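Local coordinates for molybdate-binding protein MolA (PDB 3PSH), which binds molybdate and tungstate in the periplasm and serves as the solute-binding component of the low-affinity molybdate ABC importer MolBCA of Haemophilus influenzae, at residues S79-K84 and V105-V110; D86-T91 and K100-V105; R2-Q7 and V12-H17. All blocks are in the same frame, centred on the assembly; numbering follows the deposited sequence.

Contact 1 of 3, residues S79-K84 and V105-V110; sequences SLLALK and VNIPVV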
loop_
_atom_site.group_PDB
_atom_site.type_symbol
_atom_site.label_atom_id
_atom_site.label_comp_id
_atom_site.label_asym_id
_atom_site.label_seq_id
_atom_site.Cartn_x
_atom_site.Cartn_y
_atom_site.Cartn_z
ATOM N N SER A 79 25.896 -9.151 -3.853
ATOM C CA SER A 79 25.043 -9.262 -4.980
ATOM C C SER A 79 24.685 -7.849 -5.493
ATOM O O SER A 79 24.583 -7.658 -6.724
ATOM C CB SER A 79 23.705 -9.982 -4.632
ATOM O OG SER A 79 23.975 -11.394 -4.550
ATOM N N LEU A 80 24.476 -6.924 -4.566
ATOM C CA LEU A 80 24.005 -5.571 -4.935
ATOM C C LEU A 80 25.100 -4.848 -5.781
ATOM O O LEU A 80 24.810 -4.302 -6.883
ATOM C CB LEU A 80 23.742 -4.793 -3.658
ATOM C CG LEU A 80 23.303 -3.340 -3.835
ATOM C CD1 LEU A 80 21.943 -3.259 -4.608
ATOM C CD2 LEU A 80 23.179 -2.603 -2.531
ATOM N N LEU A 81 26.358 -4.893 -5.309
ATOM C CA LEU A 81 27.431 -4.278 -6.112
ATOM C C LEU A 81 27.588 -4.806 -7.553
ATOM O O LEU A 81 27.987 -4.027 -8.426
ATOM C CB LEU A 81 28.810 -4.303 -5.407
ATOM C CG LEU A 81 28.841 -3.447 -4.154
ATOM C CD1 LEU A 81 30.117 -3.720 -3.365
ATOM C CD2 LEU A 81 28.798 -1.912 -4.527
ATOM N N ALA A 82 27.315 -6.065 -7.821
ATOM C CA ALA A 82 27.490 -6.570 -9.170
ATOM C C ALA A 82 26.474 -5.864 -10.145
ATOM O O ALA A 82 26.678 -5.845 -11.383
ATOM C CB ALA A 82 27.306 -8.079 -9.186
ATOM N N LEU A 83 25.318 -5.420 -9.600
ATOM C CA LEU A 83 24.310 -4.718 -10.399
ATOM C C LEU A 83 24.737 -3.297 -10.784
ATOM O O LEU A 83 24.033 -2.606 -11.594
ATOM C CB LEU A 83 22.929 -4.623 -9.716
ATOM C CG LEU A 83 22.453 -5.997 -9.342
ATOM C CD1 LEU A 83 21.133 -5.664 -8.479
ATOM C CD2 LEU A 83 22.144 -6.750 -10.629
ATOM N N LYS A 84 25.839 -2.781 -10.188
ATOM C CA LYS A 84 26.258 -1.420 -10.479
ATOM C C LYS A 84 25.100 -0.411 -10.258
ATOM O O LYS A 84 24.849 0.463 -11.145
ATOM C CB LYS A 84 26.838 -1.268 -11.922
ATOM C CG LYS A 84 28.183 -2.176 -12.022
ATOM C CD LYS A 84 28.877 -1.987 -13.408
ATOM C CE LYS A 84 30.076 -2.999 -13.495
ATOM N NZ LYS A 84 30.497 -3.071 -14.946
ATOM N N VAL A 105 29.250 1.347 1.084
ATOM C CA VAL A 105 29.802 1.027 -0.238
ATOM C C VAL A 105 29.419 2.178 -1.197
ATOM O O VAL A 105 29.535 1.992 -2.406
ATOM C CB VAL A 105 29.530 -0.425 -0.757
ATOM C CG1 VAL A 105 30.233 -1.399 0.201
ATOM C CG2 VAL A 105 28.014 -0.679 -0.815
ATOM N N ASN A 106 29.009 3.321 -0.639
ATOM C CA ASN A 106 28.907 4.609 -1.358
ATOM C C ASN A 106 27.740 4.569 -2.411
ATOM O O ASN A 106 27.757 5.142 -3.551
ATOM C CB ASN A 106 30.215 4.929 -2.158
ATOM C CG ASN A 106 31.447 4.685 -1.325
ATOM O OD1 ASN A 106 31.451 4.981 -0.111
ATOM N ND2 ASN A 106 32.513 4.224 -1.976
ATOM N N ILE A 107 26.659 3.865 -2.066
ATOM C CA ILE A 107 25.549 3.880 -2.971
ATOM C C ILE A 107 24.464 4.737 -2.247
ATOM O O ILE A 107 24.181 4.476 -1.062
ATOM C CB ILE A 107 24.961 2.505 -3.185
ATOM C CG1 ILE A 107 25.931 1.575 -3.928
ATOM C CG2 ILE A 107 23.753 2.582 -4.036
ATOM C CD1 ILE A 107 25.527 0.081 -3.654
ATOM N N PRO A 108 23.892 5.734 -2.935
ATOM C CA PRO A 108 22.867 6.622 -2.293
ATOM C C PRO A 108 21.632 5.736 -1.928
ATOM O O PRO A 108 21.254 4.828 -2.665
ATOM C CB PRO A 108 22.489 7.645 -3.427
ATOM C CG PRO A 108 23.623 7.471 -4.424
ATOM C CD PRO A 108 24.129 6.098 -4.340
ATOM N N VAL A 109 21.009 6.090 -0.810
ATOM C CA VAL A 109 19.821 5.393 -0.329
ATOM C C VAL A 109 18.670 6.417 -0.142
ATOM O O VAL A 109 18.891 7.497 0.428
ATOM C CB VAL A 109 20.127 4.861 1.112
ATOM C CG1 VAL A 109 18.764 4.357 1.857
ATOM C CG2 VAL A 109 21.090 3.694 1.066
ATOM N N VAL A 110 17.479 6.044 -0.605
ATOM C CA VAL A 110 16.345 6.933 -0.509
ATOM C C VAL A 110 15.232 6.124 0.168
ATOM O O VAL A 110 14.811 5.078 -0.352
ATOM C CB VAL A 110 15.809 7.318 -1.885
ATOM C CG1 VAL A 110 14.483 8.221 -1.790
ATOM C CG2 VAL A 110 16.865 8.126 -2.610
#
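Leu80 and Ile107 reach toward each other from opposite sides of this contact and meet tip to tip, methyl against methyl, with Leu80 CD2 lying 3.7 Å from Ile107 CD1. Leu80 sits on the last turn of helix 77-82; Ile107 belongs to the loop that leads into strand 109-112. The leucine gets there with CG anti to the backbone N (chi1 177°), which carries its CD2 branch out to the isoleucine. Ile107 answers with an extended CG1-CD1 arm, chi2 159°, so the delta methyl is the part of the residue that touches.

Leu81, one residue further along the helix, joins at an angle. Its side chain does not start out aimed at the loop, but the CD2 branch swings in and lies obliquely over two partners at once, 3.9 Å from Ile107 CD1 and 4.0 Å from Val105 CG2. Ile107 CD1 therefore touches one methyl of each leucine, while Val105, of the residues on the helix segment 79-84, meets just Leu81. No hydrogen bond crosses between the segments, and the contact is small, 160 Å² in all. Burial is graded across it: Leu80 and Ile107 are buried, Val105 is partly exposed and Leu81 is on the surface.

Lys84, with positive phi, is the first residue to leave helical geometry, and its N still bonds back to Leu81 O at 3.0 Å. Just before it, Leu83 O accepts a hydrogen bond from Arg20 NH2. Beyond the contact, Leu80 also packs on Val22 of strand 21-24, and Ile107 on Val88 of strand 87-91 and Ile102 of helix 96-103. The end of helix 77-82 is thus laid against the entry to edge strand 109-112, beside helix 96-103 and the parallel sheet.

Contact 2 of 3, residues D86-T91 and K100-V105; sequences DVVFVT and KQISDV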
loop_
_atom_site.group_PDB
_atom_site.type_symbol
_atom_site.label_atom_id
_atom_site.label_comp_id
_atom_site.label_asym_id
_atom_site.label_seq_id
_atom_site.Cartn_x
_atom_site.Cartn_y
_atom_site.Cartn_z
ATOM N N ASP A 86 22.793 2.749 -9.173
ATOM C CA ASP A 86 23.052 4.177 -8.914
ATOM C C ASP A 86 22.223 4.773 -7.755
ATOM O O ASP A 86 22.503 5.882 -7.274
ATOM C CB ASP A 86 22.948 5.002 -10.212
ATOM C CG ASP A 86 21.689 4.725 -11.057
ATOM O OD1 ASP A 86 20.737 4.031 -10.586
ATOM O OD2 ASP A 86 21.608 5.145 -12.271
ATOM N N VAL A 87 21.217 3.999 -7.290
ATOM C CA VAL A 87 20.446 4.372 -6.074
ATOM C C VAL A 87 19.740 3.122 -5.575
ATOM O O VAL A 87 19.436 2.292 -6.412
ATOM C CB VAL A 87 19.367 5.496 -6.442
ATOM C CG1 VAL A 87 18.322 4.977 -7.489
ATOM C CG2 VAL A 87 18.754 6.168 -5.159
ATOM N N VAL A 88 19.442 3.040 -4.272
ATOM C CA VAL A 88 18.611 1.982 -3.623
ATOM C C VAL A 88 17.521 2.730 -2.898
ATOM O O VAL A 88 17.823 3.618 -2.050
ATOM C CB VAL A 88 19.418 1.166 -2.617
ATOM C CG1 VAL A 88 18.608 0.033 -1.949
ATOM C CG2 VAL A 88 20.622 0.462 -3.425
ATOM N N PHE A 89 16.293 2.334 -3.199
ATOM C CA PHE A 89 15.143 2.762 -2.393
ATOM C C PHE A 89 14.934 1.722 -1.340
ATOM O O PHE A 89 14.960 0.565 -1.648
ATOM C CB PHE A 89 13.857 2.790 -3.230
ATOM C CG PHE A 89 13.823 3.922 -4.225
ATOM C CD1 PHE A 89 13.170 5.158 -3.897
ATOM C CD2 PHE A 89 14.393 3.746 -5.482
ATOM C CE1 PHE A 89 13.157 6.234 -4.884
ATOM C CE2 PHE A 89 14.339 4.796 -6.447
ATOM C CZ PHE A 89 13.669 5.996 -6.122
ATOM N N VAL A 90 14.790 2.200 -0.103
ATOM C CA VAL A 90 14.494 1.272 1.011
ATOM C C VAL A 90 13.189 1.720 1.662
ATOM O O VAL A 90 12.818 2.911 1.567
ATOM C CB VAL A 90 15.664 1.212 2.067
ATOM C CG1 VAL A 90 16.950 0.712 1.308
ATOM C CG2 VAL A 90 15.883 2.544 2.862
ATOM N N THR A 91 12.563 0.822 2.447
ATOM C CA THR A 91 11.394 1.223 3.283
ATOM C C THR A 91 11.883 2.056 4.497
ATOM O O THR A 91 12.985 1.874 5.038
ATOM C CB THR A 91 10.637 -0.032 3.679
ATOM O OG1 THR A 91 9.300 0.299 4.118
ATOM C CG2 THR A 91 11.392 -0.897 4.668
ATOM N N LYS A 100 23.273 1.465 6.649
ATOM C CA LYS A 100 24.727 1.649 6.835
ATOM C C LYS A 100 25.503 0.713 5.900
ATOM O O LYS A 100 26.475 1.177 5.320
ATOM C CB LYS A 100 25.164 1.448 8.296
ATOM C CG LYS A 100 26.694 1.745 8.537
ATOM C CD LYS A 100 26.936 1.729 10.038
ATOM C CE LYS A 100 28.429 1.890 10.443
ATOM N NZ LYS A 100 29.312 0.851 9.788
ATOM N N GLN A 101 25.107 -0.570 5.784
ATOM C CA GLN A 101 25.766 -1.497 4.756
ATOM C C GLN A 101 25.829 -0.825 3.366
ATOM O O GLN A 101 26.838 -0.854 2.716
ATOM C CB GLN A 101 25.148 -2.883 4.674
ATOM C CG GLN A 101 25.427 -3.699 5.902
ATOM C CD GLN A 101 25.155 -5.126 5.631
ATOM O OE1 GLN A 101 25.900 -5.725 4.856
ATOM N NE2 GLN A 101 24.040 -5.696 6.212
ATOM N N ILE A 102 24.725 -0.258 2.928
ATOM C CA ILE A 102 24.655 0.323 1.581
ATOM C C ILE A 102 25.434 1.673 1.510
ATOM O O ILE A 102 26.226 1.822 0.593
ATOM C CB ILE A 102 23.151 0.507 1.185
ATOM C CG1 ILE A 102 22.384 -0.874 1.209
ATOM C CG2 ILE A 102 23.093 1.194 -0.115
ATOM C CD1 ILE A 102 20.885 -0.629 1.140
ATOM N N SER A 103 25.336 2.526 2.550
ATOM C CA SER A 103 26.066 3.793 2.570
ATOM C C SER A 103 27.589 3.535 2.637
ATOM O O SER A 103 28.335 4.320 2.123
ATOM C CB SER A 103 25.671 4.545 3.787
ATOM O OG SER A 103 24.284 4.837 3.639
ATOM N N ASP A 104 27.987 2.480 3.306
ATOM C CA ASP A 104 29.417 2.125 3.436
ATOM C C ASP A 104 30.029 1.722 2.083
ATOM O O ASP A 104 31.257 1.748 1.957
ATOM C CB ASP A 104 29.690 1.006 4.465
ATOM C CG ASP A 104 29.633 1.479 5.881
ATOM O OD1 ASP A 104 29.573 2.678 6.186
ATOM O OD2 ASP A 104 29.526 0.596 6.773
ATOM N N VAL A 105 29.250 1.347 1.084
ATOM C CA VAL A 105 29.802 1.027 -0.238
ATOM C C VAL A 105 29.419 2.178 -1.197
ATOM O O VAL A 105 29.535 1.992 -2.406
ATOM C CB VAL A 105 29.530 -0.425 -0.757
ATOM C CG1 VAL A 105 30.233 -1.399 0.201
ATOM C CG2 VAL A 105 28.014 -0.679 -0.815
#
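Ile102 of helix 96-103 plugs onto Val88 and Val90 of strand 87-91, inside the right-handed beta-alpha-beta unit that strand 87-91, helix 96-103 and strand 109-112 form in the N-terminal lobe, a parallel alpha/beta sheet domain as in other periplasmic binding proteins of this family. The contact is wholly apolar and all three residues are buried.

Ile102 contributes the largest share of the surface. Its CG1 is anti to the carbonyl carbon (chi1 -59°) and the chain runs on extended, which drives CD1 toward the sheet. Val88 comes to meet it tip to tip, CG1 standing 3.9 Å from Ile102 CD1. The two residues touch a second time through their other branches, Val88 CG2 and Ile102 CG2, so each branch of the isoleucine meets a valine methyl, the second pair more loosely. Val90, two residues along on the same side of the strand, runs alongside Ile102, head to tail with it, and offers one methyl.

Ile102 and Val90 both pack on Val109 as well, so the helix spans two neighbouring strands. On the helix's outer side Lys100 NZ makes a salt bridge to Asp104 OD2 at 3.0 Å, using the oxygen's syn lone pair. Back at the sheet, the farther end of the contact is Ile102 CD1 against Val90 CG1, 4.2 Å apart.

Contact 3 of 3, residues R2-Q7 and V12-H17; sequences RIITDQ and VTIPDH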
loop_
_atom_site.group_PDB
_atom_site.type_symbol
_atom_site.label_atom_id
_atom_site.label_comp_id
_atom_site.label_asym_id
_atom_site.label_seq_id
_atom_site.Cartn_x
_atom_site.Cartn_y
_atom_site.Cartn_z
ATOM N N ARG A 2 22.239 15.820 -7.796
ATOM C CA ARG A 2 21.051 16.458 -7.272
ATOM C C ARG A 2 21.003 16.126 -5.820
ATOM O O ARG A 2 21.343 14.977 -5.433
ATOM C CB ARG A 2 19.807 15.788 -7.940
ATOM C CG ARG A 2 19.759 15.926 -9.401
ATOM C CD ARG A 2 18.480 15.333 -9.922
ATOM N NE ARG A 2 18.631 13.884 -10.050
ATOM C CZ ARG A 2 17.582 13.109 -10.344
ATOM N NH1 ARG A 2 16.378 13.683 -10.385
ATOM N NH2 ARG A 2 17.743 11.813 -10.478
ATOM N N ILE A 3 20.481 17.058 -5.003
ATOM C CA ILE A 3 20.198 16.690 -3.597
ATOM C C ILE A 3 18.697 16.623 -3.360
ATOM O O ILE A 3 17.937 17.515 -3.739
ATOM C CB ILE A 3 20.884 17.701 -2.626
ATOM C CG1 ILE A 3 22.409 17.695 -2.824
ATOM C CG2 ILE A 3 20.622 17.400 -1.231
ATOM C CD1 ILE A 3 23.044 18.942 -2.173
ATOM N N ILE A 4 18.278 15.499 -2.748
ATOM C CA ILE A 4 16.858 15.378 -2.367
ATOM C C ILE A 4 16.747 15.184 -0.883
ATOM O O ILE A 4 17.718 14.909 -0.259
ATOM C CB ILE A 4 16.107 14.239 -3.170
ATOM C CG1 ILE A 4 16.704 12.830 -2.855
ATOM C CG2 ILE A 4 16.057 14.579 -4.663
ATOM C CD1 ILE A 4 16.166 12.115 -1.567
ATOM N N THR A 5 15.524 15.356 -0.334
ATOM C CA THR A 5 15.241 15.000 1.061
ATOM C C THR A 5 14.265 13.826 1.021
ATOM O O THR A 5 13.212 13.865 0.399
ATOM C CB THR A 5 14.648 16.136 1.877
ATOM O OG1 THR A 5 15.561 17.250 1.789
ATOM C CG2 THR A 5 14.447 15.771 3.320
ATOM N N ASP A 6 14.714 12.769 1.612
ATOM C CA ASP A 6 13.862 11.518 1.619
ATOM C C ASP A 6 12.900 11.560 2.842
ATOM O O ASP A 6 12.919 12.480 3.669
ATOM C CB ASP A 6 14.750 10.255 1.562
ATOM C CG ASP A 6 15.325 9.826 2.902
ATOM O OD1 ASP A 6 15.050 10.432 4.001
ATOM O OD2 ASP A 6 16.063 8.812 2.883
ATOM N N GLN A 7 12.117 10.485 2.944
ATOM C CA GLN A 7 11.045 10.450 3.946
ATOM C C GLN A 7 11.513 10.055 5.392
ATOM O O GLN A 7 10.700 9.837 6.365
ATOM C CB GLN A 7 9.869 9.658 3.369
ATOM C CG GLN A 7 9.269 10.398 2.187
ATOM C CD GLN A 7 7.887 9.839 1.812
ATOM O OE1 GLN A 7 7.793 8.691 1.483
ATOM N NE2 GLN A 7 6.911 10.698 1.627
ATOM N N VAL A 12 20.060 13.485 0.587
ATOM C CA VAL A 12 20.721 12.459 -0.222
ATOM C C VAL A 12 21.145 13.056 -1.566
ATOM O O VAL A 12 20.353 13.645 -2.360
ATOM C CB VAL A 12 19.782 11.214 -0.556
ATOM C CG1 VAL A 12 20.518 10.092 -1.279
ATOM C CG2 VAL A 12 19.161 10.675 0.682
ATOM N N THR A 13 22.406 12.802 -1.829
ATOM C CA THR A 13 22.940 13.233 -3.170
ATOM C C THR A 13 22.884 12.121 -4.157
ATOM O O THR A 13 23.375 10.996 -3.851
ATOM C CB THR A 13 24.406 13.759 -3.041
ATOM O OG1 THR A 13 24.423 14.821 -2.076
ATOM C CG2 THR A 13 24.851 14.333 -4.348
ATOM N N ILE A 14 22.259 12.382 -5.298
ATOM C CA ILE A 14 22.102 11.279 -6.305
ATOM C C ILE A 14 22.594 11.778 -7.651
ATOM O O ILE A 14 22.632 12.993 -7.869
ATOM C CB ILE A 14 20.645 10.802 -6.430
ATOM C CG1 ILE A 14 19.738 11.992 -6.851
ATOM C CG2 ILE A 14 20.151 10.266 -5.011
ATOM C CD1 ILE A 14 18.251 11.553 -7.051
ATOM N N PRO A 15 22.864 10.866 -8.568
ATOM C CA PRO A 15 23.214 11.298 -9.922
ATOM C C PRO A 15 22.083 12.092 -10.595
ATOM O O PRO A 15 20.894 12.015 -10.230
ATOM C CB PRO A 15 23.354 9.971 -10.665
ATOM C CG PRO A 15 23.762 9.003 -9.634
ATOM C CD PRO A 15 22.947 9.398 -8.430
ATOM N N ASP A 16 22.467 12.867 -11.606
ATOM C CA ASP A 16 21.474 13.592 -12.337
ATOM C C ASP A 16 20.463 12.709 -13.104
ATOM O O ASP A 16 19.270 13.153 -13.303
ATOM C CB ASP A 16 22.216 14.457 -13.384
ATOM C CG ASP A 16 22.879 15.619 -12.802
ATOM O OD1 ASP A 16 22.696 16.014 -11.657
ATOM O OD2 ASP A 16 23.544 16.302 -13.618
ATOM N N HIS A 17 20.876 11.522 -13.484
ATOM C CA HIS A 17 19.965 10.566 -14.135
ATOM C C HIS A 17 20.131 9.275 -13.415
ATOM O O HIS A 17 21.238 8.893 -13.027
ATOM C CB HIS A 17 20.233 10.412 -15.615
ATOM C CG HIS A 17 20.307 11.732 -16.299
ATOM N ND1 HIS A 17 19.208 12.556 -16.427
ATOM C CD2 HIS A 17 21.368 12.388 -16.854
ATOM C CE1 HIS A 17 19.568 13.652 -17.099
ATOM N NE2 HIS A 17 20.874 13.578 -17.355
#
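Arg2 and Ile14 form a hydrogen-bonded pair in the antiparallel beta hairpin of strands 2-5 and 11-14, Arg2 N giving to Ile14 O at 2.9 Å and Ile14 N to Arg2 O at 2.8 Å. Ile4 and Val12 pair likewise; between the two pairs Ile3 and Thr13 make the non-hydrogen-bonded pair, their side chains on the other face. There Ile3 CG1 lies 3.6 Å from Thr13 OG1.

On the face shared by Arg2, Ile4, Val12 and Ile14, Ile4 and Val12 stand shoulder to shoulder with their ends on one side, Ile4 CD1 3.9 Å from Val12 CB. Arg2 reaches past the strand end. Bent at chi3 (-82°), it turns its guanidinium side-on to Pro15 O, and NE (2.9 Å) and NH2 (3.2 Å) both donate to that one oxygen, which lies almost in the guanidinium plane. Asp16 O sits over one face of the group and Ile14 CD1 over the opposite one.

Outside the hairpin the guanidinium is held further: NH1 bonds to Glu149 O and NH2 to Val150 O, near the end of helix 132-151. Ile4 and Ile14 pack on the same helix. At the turn end of the hairpin, Asp6 makes a salt bridge to Arg10 and accepts from Leu8 N and Ala111 N. The methyl over the guanidinium face is close, Ile14 CD1 lying 3.5 Å from Arg2 NH2.

Overall arrangement
Contacts 1 and 2 are neighbours, their centres about 6 Å apart, and share Val105; along the chain contact 2 is nested within the loop that contact 1 closes. Both reach the same parallel sheet, where Val110 N and Val88 O probably hydrogen-bond at 2.8 Å, tying strand 109-112 to strand 87-91. Contact 3 precedes both in sequence and leans on the same region, its centre about 15 Å from that of contact 1 and 12 Å from that of contact 2; Val12 and Ile14 pack on Pro108. Contact 2 comes within about 14 Å of the bound molybdate, measured from the Val90 side chain, whereas contacts 1 and 3 lie away from the site.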